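Local coordinates for protein anti-sigma-D factor RsdA (Mycobacterium tuberculosis, PDB 3VEP) that probably acts as the anti-sigma factor that holds the extracytoplasmic function sigma factor SigD inactive until regulated intramembrane proteolysis releases it, at residues 21-26 / 33-38; 25-30 / 49-54. All blocks are in the same frame, centred on the assembly; numbering follows the deposited sequence.

In the fold
The 46 modelled residues belong to the part of RsdA predicted to be cytoplasmic and, as in related proteins, probably to bind the sigma factor; they form two helices, 13-28 and 38-55, joined by an extended loop. Both contacts use the last turns of helix 13-28, share Asp25 and Ala26, and have centres about 12 Å apart. Contact 1 packs the loop onto that helix through apolar side chains; contact 2 joins the Schellman-capped C-terminal end of the same helix to helix 38-55 through charged groups. They touch each other nowhere else. Asp25, which takes part in neither set of touches, forms a salt bridge with a basic side chain of the other protein in the assembly.

Contact 1. Residues 21-26 / 33-38; sequences DLLLDA and VDFADP
Val33 meets Ala26 through one methyl branch: CG2 lies 3.9 Å from Ala26 CB, and on both residues the CB bond is directed at the opposing segment. The register agrees, since the nearest CA atoms across the contact, Ala26 CA and Val33 CA, are 7.5 Å apart. With CG1 anti to the backbone N (chi1 178°), that second methyl diverges from CG2 and lies over a face of the Phe35 ring, 4.0 Å above the plane and towards the rim. One residue thus touches both the helix and the next inward-facing side chain of its own segment.

Two residues on, Phe35 reaches the helix with the far end of its ring. CZ is 3.6 Å from Leu23 CD2 and 3.8 Å from Leu23 CG, and the methyl lies at the ring edge, in its plane, so the leucine does not stack on the face. The two side chains cross at about a right angle. Beyond the contact, the ring also touches Asp40 and Ala44 of helix 38-55, while Phe35 N donates to Asp41 OD1.

Asp37 then caps the start of that helix, its OD1 accepting from Arg39 N. Burying 129 Å² by apolar packing, the arrangement is that of a helix-loop-helix connection, largely within the region that, by analogy with relatives, probably meets the sigma factor; its linker turns alternate side chains, Val33 and Phe35, onto the preceding helix.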
loop_
_atom_site.group_PDB
_atom_site.type_symbol
_atom_site.label_atom_id
_atom_site.label_comp_id
_atom_site.label_asym_id
_atom_site.label_seq_id
_atom_site.Cartn_x
_atom_site.Cartn_y
_atom_site.Cartn_z
ATOM N N ASP A 21 7.829 2.943 -4.988
ATOM C CA ASP A 21 7.457 2.156 -6.156
ATOM C C ASP A 21 8.055 0.767 -6.048
ATOM O O ASP A 21 7.381 -0.238 -6.290
ATOM C CB ASP A 21 7.969 2.815 -7.425
ATOM C CG ASP A 21 7.219 2.381 -8.647
ATOM O OD1 ASP A 21 6.010 2.099 -8.565
ATOM O OD2 ASP A 21 7.843 2.335 -9.713
ATOM N N LEU A 22 9.325 0.704 -5.672
ATOM C CA LEU A 22 9.970 -0.573 -5.460
ATOM C C LEU A 22 9.329 -1.370 -4.321
ATOM O O LEU A 22 9.088 -2.570 -4.472
ATOM C CB LEU A 22 11.451 -0.364 -5.223
ATOM C CG LEU A 22 12.204 -0.604 -6.536
ATOM C CD1 LEU A 22 11.645 0.215 -7.711
ATOM C CD2 LEU A 22 13.699 -0.442 -6.390
ATOM N N LEU A 23 9.017 -0.721 -3.197
ATOM C CA LEU A 23 8.370 -1.439 -2.100
ATOM C C LEU A 23 7.033 -2.059 -2.543
ATOM O O LEU A 23 6.797 -3.253 -2.338
ATOM C CB LEU A 23 8.142 -0.535 -0.896
ATOM C CG LEU A 23 7.675 -1.228 0.392
ATOM C CD1 LEU A 23 6.421 -0.633 0.999
ATOM C CD2 LEU A 23 7.626 -2.782 0.346
ATOM N N LEU A 24 6.163 -1.241 -3.137
ATOM C CA LEU A 24 4.907 -1.746 -3.693
ATOM C C LEU A 24 5.121 -2.879 -4.740
ATOM O O LEU A 24 4.334 -3.830 -4.781
ATOM C CB LEU A 24 4.052 -0.614 -4.258
ATOM C CG LEU A 24 3.594 0.422 -3.209
ATOM C CD1 LEU A 24 2.757 1.506 -3.828
ATOM C CD2 LEU A 24 2.797 -0.199 -2.057
ATOM N N ASP A 25 6.177 -2.790 -5.555
ATOM C CA ASP A 25 6.431 -3.836 -6.543
ATOM C C ASP A 25 6.772 -5.145 -5.831
ATOM O O ASP A 25 6.387 -6.219 -6.297
ATOM C CB ASP A 25 7.591 -3.486 -7.495
ATOM C CG ASP A 25 7.202 -2.484 -8.603
ATOM O OD1 ASP A 25 5.998 -2.219 -8.806
ATOM O OD2 ASP A 25 8.129 -1.952 -9.278
ATOM N N ALA A 26 7.499 -5.058 -4.715
ATOM C CA ALA A 26 7.854 -6.240 -3.933
ATOM C C ALA A 26 6.630 -6.801 -3.225
ATOM O O ALA A 26 6.407 -8.013 -3.207
ATOM C CB ALA A 26 8.933 -5.920 -2.943
ATOM N N VAL A 33 10.466 -8.573 2.282
ATOM C CA VAL A 33 11.570 -7.639 2.469
ATOM C C VAL A 33 11.843 -7.375 3.955
ATOM O O VAL A 33 10.922 -7.325 4.794
ATOM C CB VAL A 33 11.322 -6.316 1.733
ATOM C CG1 VAL A 33 12.471 -5.316 1.982
ATOM C CG2 VAL A 33 11.137 -6.581 0.258
ATOM N N ASP A 34 13.118 -7.197 4.279
ATOM C CA ASP A 34 13.520 -6.899 5.653
ATOM C C ASP A 34 13.863 -5.423 5.869
ATOM O O ASP A 34 14.854 -4.924 5.348
ATOM C CB ASP A 34 14.701 -7.776 6.057
ATOM C CG ASP A 34 14.544 -8.342 7.450
ATOM O OD1 ASP A 34 13.401 -8.718 7.814
ATOM O OD2 ASP A 34 15.561 -8.402 8.178
ATOM N N PHE A 35 13.041 -4.722 6.641
ATOM C CA PHE A 35 13.255 -3.298 6.847
ATOM C C PHE A 35 14.042 -3.074 8.115
ATOM O O PHE A 35 13.938 -3.852 9.069
ATOM C CB PHE A 35 11.936 -2.523 6.908
ATOM C CG PHE A 35 11.210 -2.483 5.610
ATOM C CD1 PHE A 35 11.597 -1.611 4.616
ATOM C CD2 PHE A 35 10.147 -3.337 5.370
ATOM C CE1 PHE A 35 10.941 -1.584 3.404
ATOM C CE2 PHE A 35 9.486 -3.309 4.166
ATOM C CZ PHE A 35 9.888 -2.428 3.179
ATOM N N ALA A 36 14.835 -2.007 8.104
ATOM C CA ALA A 36 15.538 -1.548 9.307
ATOM C C ALA A 36 14.560 -1.110 10.406
ATOM O O ALA A 36 14.573 -1.660 11.508
ATOM C CB ALA A 36 16.503 -0.423 8.966
ATOM N N ASP A 37 13.698 -0.151 10.076
ATOM C CA ASP A 37 12.676 0.343 10.996
ATOM C C ASP A 37 11.545 -0.667 11.140
ATOM O O ASP A 37 10.882 -0.980 10.165
ATOM C CB ASP A 37 12.130 1.686 10.488
ATOM C CG ASP A 37 11.185 2.364 11.466
ATOM O OD1 ASP A 37 10.751 1.739 12.447
ATOM O OD2 ASP A 37 10.847 3.541 11.227
ATOM N N PRO A 38 11.327 -1.156 12.369
ATOM C CA PRO A 38 10.373 -2.227 12.703
ATOM C C PRO A 38 8.960 -1.840 12.323
ATOM O O PRO A 38 8.117 -2.713 12.126
ATOM C CB PRO A 38 10.463 -2.331 14.237
ATOM C CG PRO A 38 11.761 -1.697 14.608
ATOM C CD PRO A 38 12.054 -0.664 13.553
#

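Contact 2. Residues 25-30 / 49-54; sequences DALAER and QWRDDL
Arg30 and Asp52 form the salt bridge of this contact. Arg30 NH1 lies 2.7 Å from Asp52 OD2 and gives a hydrogen bond of 3.0 Å to Asp52 OD1, using the syn lone pair of Asp52 OD1, with that oxygen close to the Arg30 guanidinium plane. A single nitrogen thus faces both oxygens. Arg51 holds the same carboxylate from the neighbouring position: its NE and NH2 both donate to Asp52 OD1, at 3.0 and 3.2 Å, from above the carboxylate plane. Three N-H groups therefore converge on OD1. The Arg51 chain leaves with CG anti to the backbone N (chi1 177°) and bends at chi3, which turns NE and NH2 back to Asp52 while NH1 reaches Leu27 O.

That backbone hydrogen bond, Arg51 NH1 to Leu27 O, spans 2.8 Å, in the carbonyl plane and on a lone pair, although bent at the hydrogen (144°) and with the oxygen somewhat tilted from the Arg51 guanidinium plane. Leu27 O also accepts from Arg30 N within the Schellman motif that ends helix 13-28, in which Arg30 is the C-prime residue with positive phi.

Packing comes from the aliphatic part of Arg30. Its CG lies over one face of the Arg51 guanidinium, towards the rim and 3.5 Å from Arg51 NE. The two guanidinium planes stand 78° apart, so the arginines are not stacked face to face.

Arg30 NH1 and Arg51 NH2, two donors 3.4 Å apart, are brought together by the Asp52 carboxylate they share, whose negative charge probably compensates their positive charges. The partial negative charge at the C-terminal end of helix 13-28 probably also favours the Arg51 guanidinium, which binds Leu27 O there, so the chemistry implies an electrostatic link between that end and helix 38-55.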
loop_
_atom_site.group_PDB
_atom_site.type_symbol
_atom_site.label_atom_id
_atom_site.label_comp_id
_atom_site.label_asym_id
_atom_site.label_seq_id
_atom_site.Cartn_x
_atom_site.Cartn_y
_atom_site.Cartn_z
ATOM N N ASP A 25 6.177 -2.790 -5.555
ATOM C CA ASP A 25 6.431 -3.836 -6.543
ATOM C C ASP A 25 6.772 -5.145 -5.831
ATOM O O ASP A 25 6.387 -6.219 -6.297
ATOM C CB ASP A 25 7.591 -3.486 -7.495
ATOM C CG ASP A 25 7.202 -2.484 -8.603
ATOM O OD1 ASP A 25 5.998 -2.219 -8.806
ATOM O OD2 ASP A 25 8.129 -1.952 -9.278
ATOM N N ALA A 26 7.499 -5.058 -4.715
ATOM C CA ALA A 26 7.854 -6.240 -3.933
ATOM C C ALA A 26 6.630 -6.801 -3.225
ATOM O O ALA A 26 6.407 -8.013 -3.207
ATOM C CB ALA A 26 8.933 -5.920 -2.943
ATOM N N LEU A 27 5.834 -5.915 -2.639
ATOM C CA LEU A 27 4.580 -6.335 -2.033
ATOM C C LEU A 27 3.752 -7.104 -3.044
ATOM O O LEU A 27 3.170 -8.117 -2.723
ATOM C CB LEU A 27 3.799 -5.135 -1.519
ATOM C CG LEU A 27 4.392 -4.672 -0.172
ATOM C CD1 LEU A 27 3.868 -3.310 0.320
ATOM C CD2 LEU A 27 4.304 -5.732 0.922
ATOM N N ALA A 28 3.706 -6.607 -4.268
ATOM C CA ALA A 28 2.807 -7.136 -5.280
ATOM C C ALA A 28 3.231 -8.536 -5.724
ATOM O O ALA A 28 2.394 -9.364 -6.059
ATOM C CB ALA A 28 2.752 -6.217 -6.474
ATOM N N GLU A 29 4.531 -8.771 -5.739
ATOM C CA GLU A 29 5.101 -10.051 -6.120
ATOM C C GLU A 29 5.225 -10.969 -4.919
ATOM O O GLU A 29 5.841 -12.021 -5.000
ATOM C CB GLU A 29 6.497 -9.849 -6.670
ATOM C CG GLU A 29 6.578 -9.188 -7.995
ATOM C CD GLU A 29 8.014 -8.928 -8.381
ATOM O OE1 GLU A 29 8.819 -8.609 -7.467
ATOM O OE2 GLU A 29 8.333 -9.061 -9.586
ATOM N N ARG A 30 4.668 -10.534 -3.803
ATOM C CA ARG A 30 4.762 -11.286 -2.564
ATOM C C ARG A 30 6.217 -11.559 -2.092
ATOM O O ARG A 30 6.490 -12.505 -1.392
ATOM C CB ARG A 30 3.907 -12.552 -2.661
ATOM C CG ARG A 30 2.432 -12.292 -3.045
ATOM C CD ARG A 30 1.477 -13.373 -2.486
ATOM N NE ARG A 30 2.277 -14.515 -2.102
ATOM C CZ ARG A 30 2.392 -15.016 -0.887
ATOM N NH1 ARG A 30 1.695 -14.538 0.131
ATOM N NH2 ARG A 30 3.196 -16.041 -0.719
ATOM N N GLN A 49 -0.573 -9.419 4.484
ATOM C CA GLN A 49 -1.669 -10.267 4.945
ATOM C C GLN A 49 -2.960 -9.844 4.260
ATOM O O GLN A 49 -3.789 -10.664 3.869
ATOM C CB GLN A 49 -1.813 -10.245 6.469
ATOM C CG GLN A 49 -2.816 -11.267 6.992
ATOM C CD GLN A 49 -2.602 -12.675 6.391
ATOM O OE1 GLN A 49 -3.407 -13.164 5.571
ATOM N NE2 GLN A 49 -1.506 -13.324 6.793
ATOM N N TRP A 50 -3.084 -8.541 4.083
ATOM C CA TRP A 50 -4.275 -7.920 3.534
ATOM C C TRP A 50 -4.389 -8.212 2.048
ATOM O O TRP A 50 -5.457 -8.536 1.552
ATOM C CB TRP A 50 -4.186 -6.426 3.824
ATOM C CG TRP A 50 -5.112 -5.545 3.080
ATOM C CD1 TRP A 50 -6.442 -5.336 3.335
ATOM C CD2 TRP A 50 -4.767 -4.678 1.992
ATOM N NE1 TRP A 50 -6.945 -4.400 2.456
ATOM C CE2 TRP A 50 -5.942 -3.988 1.616
ATOM C CE3 TRP A 50 -3.583 -4.433 1.286
ATOM C CZ2 TRP A 50 -5.968 -3.069 0.566
ATOM C CZ3 TRP A 50 -3.608 -3.514 0.245
ATOM C CH2 TRP A 50 -4.791 -2.841 -0.104
ATOM N N ARG A 51 -3.261 -8.091 1.360
ATOM C CA ARG A 51 -3.077 -8.515 -0.017
ATOM C C ARG A 51 -3.556 -9.955 -0.163
ATOM O O ARG A 51 -4.373 -10.264 -1.031
ATOM C CB ARG A 51 -1.575 -8.432 -0.374
ATOM C CG ARG A 51 -1.164 -8.917 -1.783
ATOM C CD ARG A 51 0.311 -9.364 -1.845
ATOM N NE ARG A 51 0.653 -10.308 -0.785
ATOM C CZ ARG A 51 1.780 -10.301 -0.081
ATOM N NH1 ARG A 51 2.730 -9.398 -0.291
ATOM N NH2 ARG A 51 1.950 -11.205 0.870
ATOM N N ASP A 52 -3.047 -10.836 0.690
ATOM C CA ASP A 52 -3.432 -12.242 0.638
ATOM C C ASP A 52 -4.949 -12.455 0.793
ATOM O O ASP A 52 -5.595 -13.026 -0.111
ATOM C CB ASP A 52 -2.586 -13.095 1.603
ATOM C CG ASP A 52 -1.123 -13.264 1.119
ATOM O OD1 ASP A 52 -0.758 -12.767 0.032
ATOM O OD2 ASP A 52 -0.319 -13.920 1.800
ATOM N N ASP A 53 -5.521 -11.965 1.899
ATOM C CA ASP A 53 -6.949 -12.150 2.185
ATOM C C ASP A 53 -7.811 -11.700 1.023
ATOM O O ASP A 53 -8.761 -12.369 0.651
ATOM C CB ASP A 53 -7.386 -11.367 3.429
ATOM C CG ASP A 53 -6.628 -11.774 4.688
ATOM O OD1 ASP A 53 -5.965 -12.844 4.680
ATOM O OD2 ASP A 53 -6.714 -11.012 5.690
ATOM N N LEU A 54 -7.477 -10.549 0.466
ATOM C CA LEU A 54 -8.268 -9.931 -0.574
ATOM C C LEU A 54 -8.106 -10.615 -1.922
ATOM O O LEU A 54 -8.948 -10.452 -2.809
ATOM C CB LEU A 54 -7.894 -8.456 -0.725
ATOM C CG LEU A 54 -8.434 -7.412 0.255
ATOM C CD1 LEU A 54 -8.169 -6.008 -0.319
ATOM C CD2 LEU A 54 -9.914 -7.609 0.493
#